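Local coordinates for ferrichrome ABC transporter substrate-binding protein (Staphylococcus pseudintermedius, PDB 5FLY) that probably captures iron-loaded hydroxamate siderophores such as ferrichrome and delivers them to an ABC transporter for uptake, at residues 56-61 against 262-267; 158-163 against 180-185. All coordinates share one frame; numbering follows the deposited sequence.

Contact 1. Residues 56-61 against 262-267; sequences SPVLAK and PYTLDV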
# COMPACT_ATOMS: atom_id res chain seq x y z
N SER A 56 -4.67 -5.41 -9.79
CA SER A 56 -4.47 -6.21 -8.58
C SER A 56 -5.47 -7.36 -8.51
O SER A 56 -6.68 -7.13 -8.55
CB SER A 56 -4.61 -5.36 -7.32
OG SER A 56 -4.84 -6.21 -6.20
N PRO A 57 -4.97 -8.61 -8.40
CA PRO A 57 -5.92 -9.72 -8.32
C PRO A 57 -6.82 -9.60 -7.10
O PRO A 57 -7.97 -10.03 -7.14
CB PRO A 57 -5.02 -10.96 -8.22
CG PRO A 57 -3.71 -10.52 -8.79
CD PRO A 57 -3.57 -9.08 -8.44
N VAL A 58 -6.29 -8.99 -6.05
CA VAL A 58 -7.03 -8.82 -4.80
C VAL A 58 -8.17 -7.84 -4.99
O VAL A 58 -9.32 -8.15 -4.69
CB VAL A 58 -6.11 -8.31 -3.67
CG1 VAL A 58 -6.91 -8.09 -2.38
CG2 VAL A 58 -4.95 -9.30 -3.44
N LEU A 59 -7.86 -6.64 -5.47
CA LEU A 59 -8.89 -5.62 -5.62
C LEU A 59 -9.83 -5.90 -6.79
O LEU A 59 -11.00 -5.55 -6.71
CB LEU A 59 -8.25 -4.24 -5.79
CG LEU A 59 -7.32 -3.81 -4.66
CD1 LEU A 59 -6.70 -2.45 -4.97
CD2 LEU A 59 -8.03 -3.76 -3.32
N ALA A 60 -9.35 -6.54 -7.85
CA ALA A 60 -10.19 -6.77 -9.03
C ALA A 60 -11.46 -7.53 -8.67
O ALA A 60 -12.54 -7.20 -9.14
CB ALA A 60 -9.41 -7.51 -10.13
N LYS A 61 -11.33 -8.54 -7.82
CA LYS A 61 -12.50 -9.36 -7.48
C LYS A 61 -13.48 -8.58 -6.60
O LYS A 61 -14.65 -8.93 -6.53
CB LYS A 61 -12.07 -10.65 -6.79
CG LYS A 61 -11.23 -10.45 -5.58
CD LYS A 61 -11.00 -11.76 -4.83
CE LYS A 61 -10.02 -11.53 -3.67
NZ LYS A 61 -10.29 -10.25 -2.91
N PRO A 262 -7.11 -3.03 3.70
CA PRO A 262 -7.36 -4.24 4.51
C PRO A 262 -7.43 -5.56 3.72
O PRO A 262 -7.04 -6.58 4.28
CB PRO A 262 -8.71 -3.93 5.18
CG PRO A 262 -8.73 -2.40 5.26
CD PRO A 262 -8.05 -1.94 4.00
N TYR A 263 -7.95 -5.57 2.49
CA TYR A 263 -8.00 -6.82 1.72
C TYR A 263 -6.58 -7.27 1.41
O TYR A 263 -6.21 -8.41 1.64
CB TYR A 263 -8.79 -6.67 0.42
CG TYR A 263 -10.27 -6.42 0.59
CD1 TYR A 263 -11.15 -7.47 0.85
CD2 TYR A 263 -10.79 -5.14 0.45
CE1 TYR A 263 -12.50 -7.23 1.00
CE2 TYR A 263 -12.14 -4.89 0.58
CZ TYR A 263 -12.99 -5.94 0.86
OH TYR A 263 -14.35 -5.72 0.99
N THR A 264 -5.78 -6.34 0.90
CA THR A 264 -4.41 -6.65 0.53
C THR A 264 -3.61 -7.02 1.76
O THR A 264 -2.80 -7.95 1.71
CB THR A 264 -3.73 -5.47 -0.20
OG1 THR A 264 -4.45 -5.15 -1.40
CG2 THR A 264 -2.30 -5.83 -0.55
N LEU A 265 -3.84 -6.31 2.85
CA LEU A 265 -3.15 -6.58 4.11
C LEU A 265 -3.41 -8.01 4.57
O LEU A 265 -2.48 -8.71 4.96
CB LEU A 265 -3.57 -5.58 5.19
CG LEU A 265 -3.06 -4.14 5.07
CD1 LEU A 265 -3.79 -3.22 6.08
CD2 LEU A 265 -1.55 -4.04 5.26
N ASP A 266 -4.65 -8.48 4.49
CA ASP A 266 -4.95 -9.86 4.91
C ASP A 266 -4.18 -10.87 4.06
O ASP A 266 -3.57 -11.80 4.59
CB ASP A 266 -6.46 -10.15 4.84
CG ASP A 266 -7.24 -9.51 5.99
OD1 ASP A 266 -6.64 -9.18 7.03
OD2 ASP A 266 -8.49 -9.38 5.84
N VAL A 267 -4.19 -10.68 2.75
CA VAL A 267 -3.53 -11.59 1.84
C VAL A 267 -2.02 -11.59 2.04
O VAL A 267 -1.39 -12.67 2.11
CB VAL A 267 -3.87 -11.22 0.38
CG1 VAL A 267 -3.07 -12.06 -0.61
CG2 VAL A 267 -5.36 -11.42 0.14
O HOH W 1 -3.53 -5.75 -3.86
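The ring of Tyr263 leads away from Val58 and packs edge-to-face with the ring of Tyr41, leaving its root, the CB atom, to make the contact across the two helices. Val58 CG1 comes obliquely against Tyr263 CB at 3.7 Å and also lies beside the backbone, 3.9 Å from Thr264 N. The same torsion (chi1 178°) that sets CG1 anti to the backbone N sets CG2 anti to the carbonyl carbon, where it meets Val267 CG2 tip to tip at 4.2 Å. Val58 thus touches two successive turns of helix 262-278, and Val256 of helix 254-257 touches both valines.

The short segments run largely against each other, at 134° with axes 9.5 Å apart. In this class III solute-binding protein, two lobes flank a ligand cleft, and here helix 57-62, from the N-terminal lobe, meets the start of the long C-terminal helix 262-278, next to the cleft. Tyr259, one of the pocket residues, lies against Leu59 and Thr264.

Polar groups meet only through water. Water 1 donates to Thr264 OG1 at 2.7 Å and is also hydrogen-bonded to Ser56 OG, while Asp261 OD1 is a second partner of the threonine hydroxyl. Ser56 is the N-cap of helix 57-62: its OG accepts from Leu59 N at 3.1 Å along a nearly straight bond (174°), with a weak, bent companion from Val58 N. Thr264, through the water, therefore reaches the very oxygen that caps the opposing helix. On the outer side of the contact, Lys61 curls back along its own helix and gives NZ to Val58 O at 2.9 Å, the donor lying close to the carbonyl plane.

Contact 2. Residues 158-163 against 180-185; sequences VTIFED and EVLYQA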
# COMPACT_ATOMS: atom_id res chain seq x y z
N VAL A 158 15.02 -6.92 7.10
CA VAL A 158 14.48 -7.29 5.78
C VAL A 158 14.58 -6.09 4.84
O VAL A 158 14.52 -4.93 5.25
CB VAL A 158 13.02 -7.80 5.89
CG1 VAL A 158 12.12 -6.76 6.50
CG2 VAL A 158 12.49 -8.25 4.52
N THR A 159 14.80 -6.43 3.57
CA THR A 159 14.87 -5.50 2.46
C THR A 159 13.83 -5.89 1.43
O THR A 159 13.71 -7.08 1.11
CB THR A 159 16.26 -5.52 1.81
OG1 THR A 159 17.24 -5.08 2.77
CG2 THR A 159 16.30 -4.65 0.54
N ILE A 160 13.06 -4.91 0.94
CA ILE A 160 12.13 -5.14 -0.15
C ILE A 160 12.64 -4.46 -1.40
O ILE A 160 12.76 -3.23 -1.43
CB ILE A 160 10.69 -4.62 0.14
CG1 ILE A 160 10.18 -5.10 1.50
CG2 ILE A 160 9.74 -5.05 -0.97
CD1 ILE A 160 9.03 -4.29 2.02
N PHE A 161 12.96 -5.26 -2.41
CA PHE A 161 13.20 -4.75 -3.75
C PHE A 161 11.97 -4.99 -4.63
O PHE A 161 11.24 -5.97 -4.45
CB PHE A 161 14.42 -5.41 -4.38
CG PHE A 161 15.74 -5.07 -3.71
CD1 PHE A 161 16.18 -3.76 -3.59
CD2 PHE A 161 16.54 -6.10 -3.23
CE1 PHE A 161 17.42 -3.48 -2.99
CE2 PHE A 161 17.76 -5.83 -2.63
CZ PHE A 161 18.20 -4.52 -2.51
N GLU A 162 11.73 -4.08 -5.57
CA GLU A 162 10.77 -4.36 -6.64
C GLU A 162 11.43 -4.22 -7.99
O GLU A 162 12.09 -3.22 -8.27
CB GLU A 162 9.54 -3.44 -6.57
CG GLU A 162 8.60 -3.64 -7.76
CD GLU A 162 7.27 -2.92 -7.63
OE1 GLU A 162 7.11 -2.11 -6.69
OE2 GLU A 162 6.39 -3.19 -8.47
N ASP A 163 11.21 -5.24 -8.82
CA ASP A 163 11.61 -5.29 -10.22
C ASP A 163 10.44 -4.76 -11.06
O ASP A 163 9.39 -5.39 -11.14
CB ASP A 163 12.01 -6.74 -10.57
CG ASP A 163 12.07 -7.02 -12.08
OD1 ASP A 163 12.66 -6.22 -12.82
OD2 ASP A 163 11.54 -8.09 -12.50
N GLU A 180 4.35 -2.31 5.14
CA GLU A 180 3.56 -2.10 6.35
C GLU A 180 3.54 -3.36 7.20
O GLU A 180 3.74 -3.31 8.41
CB GLU A 180 2.16 -1.65 6.00
CG GLU A 180 2.13 -0.30 5.29
CD GLU A 180 2.36 -0.38 3.79
OE1 GLU A 180 2.47 -1.49 3.21
OE2 GLU A 180 2.41 0.73 3.19
N VAL A 181 3.29 -4.50 6.56
CA VAL A 181 3.25 -5.76 7.29
C VAL A 181 4.62 -6.10 7.90
O VAL A 181 4.70 -6.48 9.07
CB VAL A 181 2.75 -6.89 6.38
CG1 VAL A 181 2.95 -8.25 7.07
CG2 VAL A 181 1.30 -6.66 6.00
N LEU A 182 5.67 -5.98 7.10
CA LEU A 182 7.01 -6.41 7.51
C LEU A 182 7.61 -5.52 8.59
O LEU A 182 8.09 -6.04 9.60
CB LEU A 182 7.93 -6.46 6.29
CG LEU A 182 7.57 -7.55 5.28
CD1 LEU A 182 8.27 -7.32 3.95
CD2 LEU A 182 7.89 -8.95 5.85
N TYR A 183 7.56 -4.20 8.41
CA TYR A 183 8.25 -3.28 9.31
C TYR A 183 7.40 -2.78 10.47
O TYR A 183 7.94 -2.48 11.55
CB TYR A 183 8.78 -2.08 8.53
CG TYR A 183 9.75 -2.45 7.45
CD1 TYR A 183 10.96 -3.06 7.76
CD2 TYR A 183 9.46 -2.21 6.11
CE1 TYR A 183 11.88 -3.40 6.75
CE2 TYR A 183 10.36 -2.55 5.11
CZ TYR A 183 11.56 -3.14 5.44
OH TYR A 183 12.45 -3.47 4.43
N GLN A 184 6.10 -2.63 10.26
CA GLN A 184 5.22 -2.11 11.31
C GLN A 184 4.49 -3.23 12.03
O GLN A 184 4.63 -3.37 13.25
CB GLN A 184 4.23 -1.10 10.74
CG GLN A 184 4.91 0.09 10.05
CD GLN A 184 3.93 1.13 9.55
OE1 GLN A 184 3.10 1.64 10.32
NE2 GLN A 184 3.99 1.42 8.25
N ALA A 185 3.70 -4.01 11.30
CA ALA A 185 2.89 -5.06 11.93
C ALA A 185 3.75 -6.18 12.54
O ALA A 185 3.49 -6.61 13.67
CB ALA A 185 1.90 -5.65 10.93
O HOH W 2 12.39 -2.26 2.01
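Strand 158-163 and helix 180-185 run roughly antiparallel, their segment axes 152° apart in direction and 9.9 Å at closest approach, with Val158 and Leu182 nearest in register. The helix segment widens into a pi-type turn, where Glu180 O accepts from both Gln184 N and Ala185 N.

Tyr183 reaches farthest across the gap. Its hydroxyl donates to Val158 O at 2.7 Å, and this oxygen sits at the edge of the ring, in the ring plane. Seen from the carbonyl, however, the donor stands well above the peptide plane, 53° out of it, so the bond does not follow a lone pair. The same hydroxyl accepts from water 2, which in turn accepts from Ile160 N at 2.9 Å. A strand C=O and a strand N-H two residues apart are thus both satisfied around a single buried phenol oxygen.

Two aliphatic side chains of the strand help to hold the ring. Val158 CG1, placed between the backbone N and the carbonyl carbon by a chi1 of 58°, crosses obliquely to within 3.4 Å of Tyr183 CE1, a tight approach. Ile160 slides past the ring in the opposite direction and brings CD1 to 3.8 Å from Tyr183 CE2. The same CD1 is 3.7 Å from Leu182 CD1, the two side chains crossing at a slant, and Leu182 CB also lies against Val158 CG1. Leu182 continues onto Ile220 of the adjacent strand and Leu272 of helix 262-278.

Strand 158-164 is the middle strand of a five-stranded mixed sheet; after its hairpin with 167-171, the chain returns as helix 179-185 to cover one side of that sheet, the helix-on-sheet layering of an alpha/beta lobe in solute-binding proteins of this class.

Overall arrangement
The two contacts lie about 17 Å apart, centre to centre, and contact 2 is nested along the chain inside the loop that contact 1 closes. Helix 262-278 connects them directly: Leu265 CD2 packs on Val181 CG2 at 3.9 Å, so the helix that meets 57-62 at one place also rests against 180-185. Contact 1 lies close to the bound polyether, while the packing of contact 2 sits behind the pocket. The side chain of Thr264 is about 8 Å from this ligand and that of Ile160 about 10 Å, whereas Glu162, farther along the same strand, touches it and is held by Arg177, Tyr171 and Trp258, all pocket residues. Ferrichrome probably binds in the same cleft.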